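Local coordinates for protein Pyrsv_gp04 (PDB 2VXZ) that is of unknown function but is probably a DNA-binding transcriptional regulator of an archaeal virus, with a winged-helix fold at its N-terminal end, at residues 15-20 with 51-56; 77-82 with 132-137; 103-106 with 110-113. All coordinates share one frame; numbering follows the deposited sequence.

How the contacts relate
Contact 1 closes first. From the N terminus, helix 7-20 is followed by the short strand 25-26 and helices 27-34 and 38-50. The chain returns at 51-56, on the way into the first wing strand, to pack on the end of that first helix. After the wing strands the chain enters helix 69-89, whose segment 77-82 opens contact 2. Before 132-137 closes that long loop, contact 3 forms within it, between helices 97-106 and 108-115. Contacts 2 and 3 touch, because Glu82 packs on Ala110 and both Met79 and Glu82 meet Phe113. Contact 1 lies across the chain's centre from both, about 23 Å from contact 2 and 25 Å from contact 3, centre to centre.

Contact 1: 15-20 with 51-56; sequences DILALL and EGRVTR
This contact belongs to the winged-helix unit, where Leu17 and Leu20 of the first helix meet Arg53 and Val54 on the way from helix 38-50 into the first wing strand. Gly52, with positive phi, follows helix 38-50 in a Schellman motif, and Arg53 and Val54 after it meet helix 7-20. Leu17 uses its two methyls differently. CD1 sits over the centre of one face of the Arg53 guanidinium, 3.8 Å from Arg53 CZ. CD2 reaches Val54 CG1 at 3.9 Å and Arg53 CB at 4.0 Å. The Arg53 chain is bent at chi2 (-60°) and chi3 (-59°), which folds the guanidinium back over Leu17. Leu20 CD1 meets the same Val54 methyl, CG1, at 3.8 Å, with the two side chains about perpendicular. Val54 also packs on Leu48 and Val65, and Thr55 pairs through the backbone with Cys66, which forms a disulfide with Cys24. The contact is held by van der Waals packing: methyl on methyl at Val54, and methyl on the flat face of a cationic group at Arg53, its N-H bonds lying in the plane beneath that methyl and not directed at it.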
loop_
_atom_site.group_PDB
_atom_site.type_symbol
_atom_site.label_atom_id
_atom_site.label_comp_id
_atom_site.label_asym_id
_atom_site.label_seq_id
_atom_site.Cartn_x
_atom_site.Cartn_y
_atom_site.Cartn_z
ATOM N N ASP A 15 -19.076 6.850 1.720
ATOM C CA ASP A 15 -18.552 5.561 1.301
ATOM C C ASP A 15 -17.033 5.460 1.387
ATOM O O ASP A 15 -16.521 4.429 1.806
ATOM C CB ASP A 15 -19.013 5.216 -0.112
ATOM C CG ASP A 15 -20.518 4.940 -0.191
ATOM O OD1 ASP A 15 -21.204 4.837 0.848
ATOM O OD2 ASP A 15 -21.009 4.849 -1.315
ATOM N N ILE A 16 -16.320 6.525 1.029
ATOM C CA ILE A 16 -14.853 6.501 1.084
ATOM C C ILE A 16 -14.414 6.386 2.547
ATOM O O ILE A 16 -13.557 5.574 2.886
ATOM C CB ILE A 16 -14.234 7.752 0.423
ATOM C CG1 ILE A 16 -14.468 7.730 -1.091
ATOM C CG2 ILE A 16 -12.719 7.824 0.690
ATOM C CD1 ILE A 16 -14.123 9.061 -1.787
ATOM N N LEU A 17 -15.017 7.189 3.416
ATOM C CA LEU A 17 -14.681 7.138 4.845
ATOM C C LEU A 17 -14.966 5.755 5.447
ATOM O O LEU A 17 -14.181 5.238 6.250
ATOM C CB LEU A 17 -15.422 8.235 5.606
ATOM C CG LEU A 17 -14.950 9.665 5.293
ATOM C CD1 LEU A 17 -15.808 10.690 6.046
ATOM C CD2 LEU A 17 -13.466 9.873 5.612
ATOM N N ALA A 18 -16.072 5.146 5.029
ATOM C CA ALA A 18 -16.410 3.790 5.486
ATOM C C ALA A 18 -15.374 2.767 5.030
ATOM O O ALA A 18 -14.944 1.912 5.808
ATOM C CB ALA A 18 -17.762 3.402 4.984
ATOM N N LEU A 19 -14.985 2.852 3.761
ATOM C CA LEU A 19 -13.979 1.959 3.191
ATOM C C LEU A 19 -12.657 2.072 3.959
ATOM O O LEU A 19 -11.995 1.073 4.207
ATOM C CB LEU A 19 -13.781 2.287 1.706
ATOM C CG LEU A 19 -13.085 1.326 0.754
ATOM C CD1 LEU A 19 -13.723 -0.051 0.800
ATOM C CD2 LEU A 19 -13.095 1.884 -0.687
ATOM N N LEU A 20 -12.285 3.293 4.338
ATOM C CA LEU A 20 -11.057 3.525 5.104
ATOM C C LEU A 20 -11.101 3.146 6.587
ATOM O O LEU A 20 -10.052 3.095 7.232
ATOM C CB LEU A 20 -10.633 4.992 4.994
ATOM C CG LEU A 20 -10.277 5.455 3.586
ATOM C CD1 LEU A 20 -10.053 6.950 3.590
ATOM C CD2 LEU A 20 -9.057 4.698 3.042
ATOM N N GLU A 51 -11.362 19.029 4.507
ATOM C CA GLU A 51 -12.197 18.908 5.699
ATOM C C GLU A 51 -11.473 18.287 6.903
ATOM O O GLU A 51 -12.060 18.169 7.982
ATOM C CB GLU A 51 -13.434 18.075 5.372
ATOM C CG GLU A 51 -14.438 18.780 4.464
ATOM C CD GLU A 51 -15.641 17.910 4.140
ATOM O OE1 GLU A 51 -15.661 16.734 4.574
ATOM O OE2 GLU A 51 -16.558 18.401 3.446
ATOM N N GLY A 52 -10.220 17.880 6.719
ATOM C CA GLY A 52 -9.426 17.287 7.796
ATOM C C GLY A 52 -9.724 15.816 8.086
ATOM O O GLY A 52 -9.199 15.263 9.056
ATOM N N ARG A 53 -10.524 15.176 7.234
ATOM C CA ARG A 53 -11.006 13.798 7.479
ATOM C C ARG A 53 -10.061 12.704 6.996
ATOM O O ARG A 53 -10.142 11.567 7.464
ATOM C CB ARG A 53 -12.365 13.571 6.811
ATOM C CG ARG A 53 -13.489 14.490 7.274
ATOM C CD ARG A 53 -13.780 14.371 8.771
ATOM N NE ARG A 53 -14.169 13.024 9.209
ATOM C CZ ARG A 53 -15.425 12.579 9.334
ATOM N NH1 ARG A 53 -16.461 13.347 9.022
ATOM N NH2 ARG A 53 -15.650 11.344 9.772
ATOM N N VAL A 54 -9.191 13.025 6.048
ATOM C CA VAL A 54 -8.166 12.085 5.617
ATOM C C VAL A 54 -6.837 12.789 5.463
ATOM O O VAL A 54 -6.772 14.027 5.414
ATOM C CB VAL A 54 -8.504 11.401 4.270
ATOM C CG1 VAL A 54 -9.837 10.685 4.337
ATOM C CG2 VAL A 54 -8.475 12.427 3.126
ATOM N N THR A 55 -5.783 11.981 5.389
ATOM C CA THR A 55 -4.440 12.440 5.085
ATOM C C THR A 55 -3.921 11.630 3.905
ATOM O O THR A 55 -4.173 10.431 3.824
ATOM C CB THR A 55 -3.468 12.199 6.274
ATOM O OG1 THR A 55 -4.058 12.666 7.493
ATOM C CG2 THR A 55 -2.159 12.919 6.035
ATOM N N ARG A 56 -3.192 12.275 3.001
ATOM C CA ARG A 56 -2.534 11.569 1.904
ATOM C C ARG A 56 -1.072 11.423 2.240
ATOM O O ARG A 56 -0.401 12.410 2.501
ATOM C CB ARG A 56 -2.663 12.337 0.589
ATOM C CG ARG A 56 -4.068 12.421 0.062
ATOM C CD ARG A 56 -4.118 13.237 -1.223
ATOM N NE ARG A 56 -3.686 12.455 -2.378
ATOM C CZ ARG A 56 -2.573 12.653 -3.084
ATOM N NH1 ARG A 56 -1.715 13.617 -2.781
ATOM N NH2 ARG A 56 -2.316 11.861 -4.114
#

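Contact 2: 77-82 with 132-137; sequences DGMIRE and NHLLKM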
loop_
_atom_site.group_PDB
_atom_site.type_symbol
_atom_site.label_atom_id
_atom_site.label_comp_id
_atom_site.label_asym_id
_atom_site.label_seq_id
_atom_site.Cartn_x
_atom_site.Cartn_y
_atom_site.Cartn_z
ATOM N N ASP A 77 3.323 -0.824 10.188
ATOM C CA ASP A 77 3.669 -1.893 11.129
ATOM C C ASP A 77 3.163 -3.237 10.605
ATOM O O ASP A 77 3.892 -4.229 10.625
ATOM C CB ASP A 77 3.107 -1.612 12.524
ATOM C CG ASP A 77 3.830 -0.473 13.250
ATOM O OD1 ASP A 77 4.998 -0.161 12.922
ATOM O OD2 ASP A 77 3.222 0.108 14.172
ATOM N N GLY A 78 1.935 -3.258 10.093
ATOM C CA GLY A 78 1.352 -4.469 9.526
ATOM C C GLY A 78 2.071 -4.956 8.286
ATOM O O GLY A 78 2.351 -6.148 8.154
HETATM N N MSE A 79 2.377 -4.039 7.368
HETATM C CA MSE A 79 3.085 -4.408 6.138
HETATM C C MSE A 79 4.463 -4.946 6.472
HETATM O O MSE A 79 4.927 -5.922 5.873
HETATM C CB MSE A 79 3.197 -3.210 5.198
HETATM C CG MSE A 79 1.870 -2.778 4.645
HETATM SE SE MSE A 79 2.111 -1.495 3.213
HETATM C CE MSE A 79 2.824 -0.017 4.224
ATOM N N ILE A 80 5.116 -4.315 7.436
ATOM C CA ILE A 80 6.454 -4.746 7.850
ATOM C C ILE A 80 6.432 -6.137 8.473
ATOM O O ILE A 80 7.249 -6.980 8.120
ATOM C CB ILE A 80 7.114 -3.720 8.785
ATOM C CG1 ILE A 80 7.387 -2.422 8.013
ATOM C CG2 ILE A 80 8.435 -4.250 9.307
ATOM C CD1 ILE A 80 7.964 -1.319 8.853
ATOM N N ARG A 81 5.478 -6.392 9.361
ATOM C CA ARG A 81 5.347 -7.713 9.980
ATOM C C ARG A 81 5.107 -8.806 8.945
ATOM O O ARG A 81 5.657 -9.903 9.068
ATOM C CB ARG A 81 4.230 -7.727 11.027
ATOM C CG ARG A 81 4.542 -6.911 12.273
ATOM C CD ARG A 81 3.569 -7.206 13.396
ATOM N NE ARG A 81 2.189 -6.924 13.010
ATOM C CZ ARG A 81 1.556 -5.758 13.160
ATOM N NH1 ARG A 81 2.156 -4.703 13.707
ATOM N NH2 ARG A 81 0.301 -5.653 12.751
ATOM N N GLU A 82 4.290 -8.507 7.932
ATOM C CA GLU A 82 4.008 -9.471 6.877
ATOM C C GLU A 82 5.248 -9.758 6.052
ATOM O O GLU A 82 5.544 -10.910 5.804
ATOM C CB GLU A 82 2.868 -9.016 5.967
ATOM C CG GLU A 82 1.509 -9.071 6.626
ATOM C CD GLU A 82 1.024 -10.487 6.859
ATOM O OE1 GLU A 82 0.802 -11.206 5.874
ATOM O OE2 GLU A 82 0.886 -10.893 8.026
ATOM N N ASN A 132 9.082 -2.067 -3.647
ATOM C CA ASN A 132 10.454 -1.576 -3.543
ATOM C C ASN A 132 10.561 -0.530 -2.438
ATOM O O ASN A 132 11.496 -0.540 -1.652
ATOM C CB ASN A 132 10.912 -0.952 -4.860
ATOM C CG ASN A 132 12.375 -0.595 -4.853
ATOM O OD1 ASN A 132 13.219 -1.455 -4.650
ATOM N ND2 ASN A 132 12.691 0.693 -5.093
ATOM N N HIS A 133 9.584 0.373 -2.384
ATOM C CA HIS A 133 9.575 1.407 -1.359
ATOM C C HIS A 133 9.488 0.788 0.039
ATOM O O HIS A 133 10.189 1.213 0.967
ATOM C CB HIS A 133 8.413 2.368 -1.594
ATOM C CG HIS A 133 8.440 3.552 -0.687
ATOM N ND1 HIS A 133 9.257 4.641 -0.910
ATOM C CD2 HIS A 133 7.775 3.803 0.460
ATOM C CE1 HIS A 133 9.074 5.518 0.058
ATOM N NE2 HIS A 133 8.188 5.032 0.906
ATOM N N LEU A 134 8.643 -0.229 0.172
ATOM C CA LEU A 134 8.470 -0.955 1.429
ATOM C C LEU A 134 9.774 -1.641 1.824
ATOM O O LEU A 134 10.201 -1.590 2.991
ATOM C CB LEU A 134 7.337 -1.985 1.288
ATOM C CG LEU A 134 6.943 -2.825 2.515
ATOM C CD1 LEU A 134 6.625 -1.956 3.740
ATOM C CD2 LEU A 134 5.767 -3.758 2.197
ATOM N N LEU A 135 10.410 -2.304 0.865
ATOM C CA LEU A 135 11.659 -3.009 1.166
ATOM C C LEU A 135 12.740 -2.025 1.607
ATOM O O LEU A 135 13.518 -2.298 2.525
ATOM C CB LEU A 135 12.142 -3.843 -0.023
ATOM C CG LEU A 135 11.368 -5.114 -0.331
ATOM C CD1 LEU A 135 11.819 -5.732 -1.640
ATOM C CD2 LEU A 135 11.492 -6.141 0.789
ATOM N N LYS A 136 12.791 -0.875 0.969
ATOM C CA LYS A 136 13.800 0.120 1.318
ATOM C C LYS A 136 13.570 0.668 2.730
ATOM O O LYS A 136 14.525 1.007 3.453
ATOM C CB LYS A 136 13.772 1.232 0.272
ATOM C CG LYS A 136 15.061 1.952 0.055
ATOM C CD LYS A 136 14.931 2.848 -1.164
ATOM C CE LYS A 136 16.083 2.645 -2.120
ATOM N NZ LYS A 136 16.034 3.615 -3.255
HETATM N N MSE A 137 12.304 0.765 3.132
HETATM C CA MSE A 137 11.961 1.218 4.489
HETATM C C MSE A 137 12.421 0.235 5.558
HETATM O O MSE A 137 12.779 0.640 6.662
HETATM C CB MSE A 137 10.462 1.425 4.638
HETATM C CG MSE A 137 9.959 2.604 3.878
HETATM SE SE MSE A 137 8.023 2.722 4.046
HETATM C CE MSE A 137 7.848 2.125 5.838
#
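Ile80 and Leu134 mark the closest backbone approach of the two helical segments, with their CA atoms 7.7 Å apart. Both segments keep regular helical bonding, for example Arg81 N to Asp77 O on one side and Lys136 N to Asn132 O on the other. No hydrogen bond passes between them, so the join is made by apolar side chains.

Leu134 does most of the reaching. Its CG is anti to the backbone N (chi1 -177°), and this carries the forked end across to helix 69-89. Both methyls close on one atom of Met79: Leu134 CD1 is 3.9 Å from Met79 CB, and Leu134 CD2 is 4.0 Å from the same CB. Met79 is present as selenomethionine. Its chain is bent at chi3 (-67°), and the terminal methyl ends beside the leucine, with Met79 CE 4.3 Å from Leu134 CD1. Ile80 adds a looser touch, with its CG1 at 4.4 Å from Leu134 CD1. Its CB leaves the backbone at an angle to the other helix, and the CG1 branch makes the approach. Met137, also a selenomethionine, stands one turn further along. Its CE is 4.6 Å from Ile80 CD1, at the margin of the contact.

The pair lies in the probable transcriptional regulator domain, deep in the chain. Phe59 of wing strand 55-59 packs against Met79, Leu134 and Met137, and so ties the N-terminal winged helix to this core. Helix 108-115 covers another part of the junction, with Phe113 on Met79 and Phe114 on Leu134, while helix 97-106 packs on neighbouring Leu135.

Contact 3: 103-106 with 110-113; sequences LIIK and ARKF
Ile104 and Ile105 face Ala110 and Arg111 across the short link between two consecutive helices, 97-106 and 108-115, of the probable regulator domain. In this helix-to-helix connection Asp107 OD2 hydrogen-bonds Ala110 N. The CA atoms of Ile105 and Arg111 are 5.0 Å apart. Ala110 CB packs against the backbone here, 4.0 Å from Ile104 O. Ile104 holds CG2 anti to its backbone N, which sets that methyl against the next helix, 3.9 Å from Ala110 O and 4.3 Å from Ala110 CB. Ile104 O and Arg111 N also come close, but the angle is too poor for a hydrogen bond. Ile104 also packs on Leu86, and Ala110 on Glu82, both of helix 69-89.

Arg111, which is exposed, lies along the end of helix 97-106. Its chain is extended from CG to NE, and chi1 of -168° sends it that way. Its aliphatic part brushes the backbone there, with Arg111 CD 3.6 Å from Ile105 O. Ile105 CG1 stands between its own N and carbonyl carbon (chi1 62°). The ethyl branch leads away from the other helix, and CB is left facing Arg111 NH1 at 3.9 Å. Ile105 O lies near the guanidinium plane at its edge without a direct hydrogen bond. A water bridges the pair: it donates to Ile105 O at 2.7 Å and weakly accepts from Arg111 NH1, in the guanidinium plane, at 3.3 Å.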
loop_
_atom_site.group_PDB
_atom_site.type_symbol
_atom_site.label_atom_id
_atom_site.label_comp_id
_atom_site.label_asym_id
_atom_site.label_seq_id
_atom_site.Cartn_x
_atom_site.Cartn_y
_atom_site.Cartn_z
ATOM N N LEU A 103 6.064 -13.952 -3.216
ATOM C CA LEU A 103 5.758 -14.536 -1.898
ATOM C C LEU A 103 4.394 -14.061 -1.382
ATOM O O LEU A 103 3.654 -14.832 -0.752
ATOM C CB LEU A 103 6.841 -14.229 -0.863
ATOM C CG LEU A 103 8.187 -14.916 -1.088
ATOM C CD1 LEU A 103 9.211 -14.324 -0.159
ATOM C CD2 LEU A 103 8.060 -16.441 -0.880
ATOM N N ILE A 104 4.064 -12.805 -1.641
ATOM C CA ILE A 104 2.781 -12.252 -1.205
ATOM C C ILE A 104 1.617 -12.937 -1.903
ATOM O O ILE A 104 0.720 -13.413 -1.245
ATOM C CB ILE A 104 2.711 -10.744 -1.426
ATOM C CG1 ILE A 104 3.631 -10.023 -0.451
ATOM C CG2 ILE A 104 1.296 -10.224 -1.276
ATOM C CD1 ILE A 104 3.865 -8.539 -0.838
ATOM N N ILE A 105 1.641 -13.027 -3.225
ATOM C CA ILE A 105 0.465 -13.557 -3.934
ATOM C C ILE A 105 0.260 -15.057 -3.717
ATOM O O ILE A 105 -0.871 -15.548 -3.855
ATOM C CB ILE A 105 0.446 -13.210 -5.453
ATOM C CG1 ILE A 105 1.641 -13.825 -6.178
ATOM C CG2 ILE A 105 0.324 -11.698 -5.653
ATOM C CD1 ILE A 105 1.671 -13.540 -7.667
ATOM N N LYS A 106 1.332 -15.768 -3.360
ATOM C CA LYS A 106 1.279 -17.205 -3.045
ATOM C C LYS A 106 0.881 -17.530 -1.596
ATOM O O LYS A 106 0.590 -18.690 -1.281
ATOM C CB LYS A 106 2.630 -17.869 -3.342
ATOM C CG LYS A 106 2.894 -18.124 -4.816
ATOM C CD LYS A 106 3.546 -19.502 -5.060
ATOM C CE LYS A 106 2.568 -20.704 -4.886
ATOM N NZ LYS A 106 1.560 -20.957 -5.992
ATOM N N ALA A 110 -0.966 -13.059 3.509
ATOM C CA ALA A 110 -0.307 -11.871 2.931
ATOM C C ALA A 110 -1.102 -11.313 1.759
ATOM O O ALA A 110 -1.278 -10.098 1.641
ATOM C CB ALA A 110 1.148 -12.191 2.502
ATOM N N ARG A 111 -1.603 -12.187 0.893
ATOM C CA ARG A 111 -2.363 -11.726 -0.262
ATOM C C ARG A 111 -3.625 -10.971 0.155
ATOM O O ARG A 111 -3.922 -9.907 -0.392
ATOM C CB ARG A 111 -2.744 -12.898 -1.178
ATOM C CG ARG A 111 -3.269 -12.439 -2.537
ATOM C CD ARG A 111 -3.812 -13.575 -3.387
ATOM N NE ARG A 111 -4.480 -13.005 -4.562
ATOM C CZ ARG A 111 -4.207 -13.280 -5.839
ATOM N NH1 ARG A 111 -3.305 -14.196 -6.191
ATOM N NH2 ARG A 111 -4.886 -12.642 -6.787
ATOM N N LYS A 112 -4.371 -11.536 1.097
ATOM C CA LYS A 112 -5.574 -10.893 1.637
ATOM C C LYS A 112 -5.250 -9.528 2.234
ATOM O O LYS A 112 -5.958 -8.559 1.982
ATOM C CB LYS A 112 -6.237 -11.773 2.697
ATOM C CG LYS A 112 -7.516 -11.185 3.287
ATOM C CD LYS A 112 -8.126 -12.094 4.329
ATOM C CE LYS A 112 -9.120 -11.355 5.236
ATOM N NZ LYS A 112 -10.365 -10.985 4.519
ATOM N N PHE A 113 -4.189 -9.464 3.027
ATOM C CA PHE A 113 -3.784 -8.215 3.663
ATOM C C PHE A 113 -3.413 -7.149 2.637
ATOM O O PHE A 113 -3.969 -6.054 2.630
ATOM C CB PHE A 113 -2.621 -8.457 4.613
ATOM C CG PHE A 113 -2.121 -7.210 5.284
ATOM C CD1 PHE A 113 -2.895 -6.559 6.228
ATOM C CD2 PHE A 113 -0.881 -6.685 4.966
ATOM C CE1 PHE A 113 -2.426 -5.400 6.847
ATOM C CE2 PHE A 113 -0.415 -5.538 5.587
ATOM C CZ PHE A 113 -1.186 -4.896 6.509
HETATM O O HOH W 1 -1.433 -16.905 -6.110
#